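Local coordinates for protein N-alpha-acetyltransferase 38, NatC auxiliary subunit (Saccharomyces cerevisiae, PDB 6YGA) that serves as the small auxiliary subunit of the NatC complex, which acetylates the N-termini of nascent proteins that begin with methionine and a hydrophobic or amphipathic residue, at residues C[12-17]-C[64-69]. Sequence-based numbering, arbitrary orientation.
Sequences NTLIVS and KTIMID
Strands 13-17 and 64-69 run antiparallel, 151° between their directions, with Ile15 and Met67 as the central hydrogen-bonded pair. Ile15 N gives its hydrogen to Met67 O at 2.7 Å, and Met67 N returns a bond of 2.7 Å to Ile15 O. Both donors lie in the plane of the carbonyl they meet. Further along, Ser17 N makes only a weak hydrogen bond to Thr65 O, at 3.4 Å, whereas Lys64 N bonds Ser17 O at 2.9 Å, almost in line with the carbonyl.

Ile15, Ser17, Thr65 and Met67 share one face of the sheet. Ile15 CB lies 4.1 Å from Met67 CB; beyond CG the selenomethionine is extended, and its SE end turns away from strand 13-17. Ser17 CB meets the methyl CG2 of Thr65 at 3.8 Å. The Lys64 chain runs alongside Ser17 and bends at its last torsion (chi4 -71°), which leaves NZ 3.5 Å from Ser17 OG. Val16 and Ile66 project from the other face. Leu14 and Ile68 meet at a slant, Leu14 CD2 lying 3.8 Å from Ile68 CG1.

The pairing joins the first and last strands of the Sm-like fold, which lie side by side in its strongly bent sheet. Strand 23-32 pairs with the other edge of 13-17, through Leu14 with Gly26 and Val16 with Leu24. Met67 to Asp69 continue the sheet into a strand of the neighbouring Naa35 subunit, whose Thr25 hydrogen-bonds Thr65 OG1. Helix 70-76 follows directly, and its Leu73 and Leu76 pack on Ile68.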
loop_
_atom_site.group_PDB
_atom_site.type_symbol
_atom_site.label_atom_id
_atom_site.label_comp_id
_atom_site.label_asym_id
_atom_site.label_seq_id
_atom_site.Cartn_x
_atom_site.Cartn_y
_atom_site.Cartn_z
ATOM N N ASN C 12 33.166 -19.400 -6.185
ATOM C CA ASN C 12 34.144 -19.152 -7.232
ATOM C C ASN C 12 33.437 -18.892 -8.555
ATOM O O ASN C 12 32.404 -19.502 -8.853
ATOM C CB ASN C 12 35.117 -20.331 -7.370
ATOM C CG ASN C 12 35.992 -20.514 -6.140
ATOM O OD1 ASN C 12 36.979 -19.800 -5.954
ATOM N ND2 ASN C 12 35.637 -21.478 -5.298
ATOM N N THR C 13 34.005 -17.980 -9.341
ATOM C CA THR C 13 33.430 -17.608 -10.625
ATOM C C THR C 13 33.485 -18.778 -11.603
ATOM O O THR C 13 34.490 -19.489 -11.690
ATOM C CB THR C 13 34.180 -16.403 -11.199
ATOM O OG1 THR C 13 34.133 -15.320 -10.261
ATOM C CG2 THR C 13 33.566 -15.950 -12.512
ATOM N N LEU C 14 32.391 -18.978 -12.338
ATOM C CA LEU C 14 32.286 -20.050 -13.318
ATOM C C LEU C 14 31.813 -19.493 -14.651
ATOM O O LEU C 14 31.116 -18.477 -14.710
ATOM C CB LEU C 14 31.322 -21.152 -12.851
ATOM C CG LEU C 14 31.721 -21.920 -11.592
ATOM C CD1 LEU C 14 30.707 -23.007 -11.270
ATOM C CD2 LEU C 14 33.112 -22.510 -11.757
ATOM N N ILE C 15 32.196 -20.177 -15.724
ATOM C CA ILE C 15 31.790 -19.830 -17.080
ATOM C C ILE C 15 30.823 -20.905 -17.554
ATOM O O ILE C 15 31.191 -22.083 -17.648
ATOM C CB ILE C 15 32.996 -19.710 -18.025
ATOM C CG1 ILE C 15 33.778 -18.419 -17.755
ATOM C CG2 ILE C 15 32.542 -19.753 -19.475
ATOM C CD1 ILE C 15 34.767 -18.501 -16.605
ATOM N N VAL C 16 29.587 -20.507 -17.843
ATOM C CA VAL C 16 28.524 -21.435 -18.216
ATOM C C VAL C 16 27.953 -20.966 -19.548
ATOM O O VAL C 16 27.177 -20.004 -19.595
ATOM C CB VAL C 16 27.429 -21.530 -17.148
ATOM C CG1 VAL C 16 26.319 -22.465 -17.607
ATOM C CG2 VAL C 16 28.017 -22.005 -15.830
ATOM N N SER C 17 28.335 -21.638 -20.631
ATOM C CA SER C 17 27.738 -21.379 -21.932
ATOM C C SER C 17 26.374 -22.050 -22.001
ATOM O O SER C 17 26.231 -23.220 -21.635
ATOM C CB SER C 17 28.641 -21.895 -23.052
ATOM O OG SER C 17 28.045 -21.687 -24.321
ATOM N N LYS C 64 25.209 -25.891 -21.465
ATOM C CA LYS C 64 26.033 -26.561 -22.465
ATOM C C LYS C 64 27.343 -27.047 -21.858
ATOM O O LYS C 64 27.739 -28.201 -22.060
ATOM C CB LYS C 64 26.297 -25.627 -23.649
ATOM C CG LYS C 64 27.621 -25.875 -24.360
ATOM C CD LYS C 64 27.735 -25.061 -25.640
ATOM C CE LYS C 64 29.156 -25.077 -26.186
ATOM N NZ LYS C 64 30.085 -24.287 -25.331
ATOM N N THR C 65 28.020 -26.188 -21.097
ATOM C CA THR C 65 29.298 -26.554 -20.506
ATOM C C THR C 65 29.566 -25.680 -19.289
ATOM O O THR C 65 28.985 -24.604 -19.130
ATOM C CB THR C 65 30.442 -26.421 -21.514
ATOM O OG1 THR C 65 31.666 -26.843 -20.901
ATOM C CG2 THR C 65 30.581 -24.978 -21.967
ATOM N N ILE C 66 30.462 -26.163 -18.433
ATOM C CA ILE C 66 30.893 -25.453 -17.235
ATOM C C ILE C 66 32.411 -25.351 -17.271
ATOM O O ILE C 66 33.102 -26.365 -17.424
ATOM C CB ILE C 66 30.418 -26.163 -15.954
ATOM C CG1 ILE C 66 28.892 -26.274 -15.940
ATOM C CG2 ILE C 66 30.892 -25.416 -14.719
ATOM C CD1 ILE C 66 28.350 -27.065 -14.770
HETATM N N MSE C 67 32.926 -24.133 -17.145
HETATM C CA MSE C 67 34.369 -23.912 -17.178
HETATM C C MSE C 67 34.832 -22.994 -16.052
HETATM O O MSE C 67 34.091 -22.116 -15.617
HETATM C CB MSE C 67 34.786 -23.337 -18.530
HETATM C CG MSE C 67 34.578 -24.290 -19.690
HETATM SE SE MSE C 67 35.381 -23.611 -21.325
HETATM C CE MSE C 67 34.876 -25.058 -22.524
ATOM N N ILE C 68 36.059 -23.208 -15.576
ATOM C CA ILE C 68 36.638 -22.406 -14.506
ATOM C C ILE C 68 38.033 -21.966 -14.930
ATOM O O ILE C 68 38.699 -22.630 -15.731
ATOM C CB ILE C 68 36.684 -23.175 -13.161
ATOM C CG1 ILE C 68 36.922 -22.217 -11.990
ATOM C CG2 ILE C 68 37.762 -24.244 -13.183
ATOM C CD1 ILE C 68 37.024 -22.907 -10.643
ATOM N N ASP C 69 38.464 -20.821 -14.401
ATOM C CA ASP C 69 39.803 -20.322 -14.681
ATOM C C ASP C 69 40.846 -21.300 -14.158
ATOM O O ASP C 69 40.712 -21.842 -13.057
ATOM C CB ASP C 69 40.001 -18.948 -14.037
ATOM C CG ASP C 69 40.934 -18.055 -14.835
ATOM O OD1 ASP C 69 41.090 -18.283 -16.052
ATOM O OD2 ASP C 69 41.513 -17.119 -14.244
#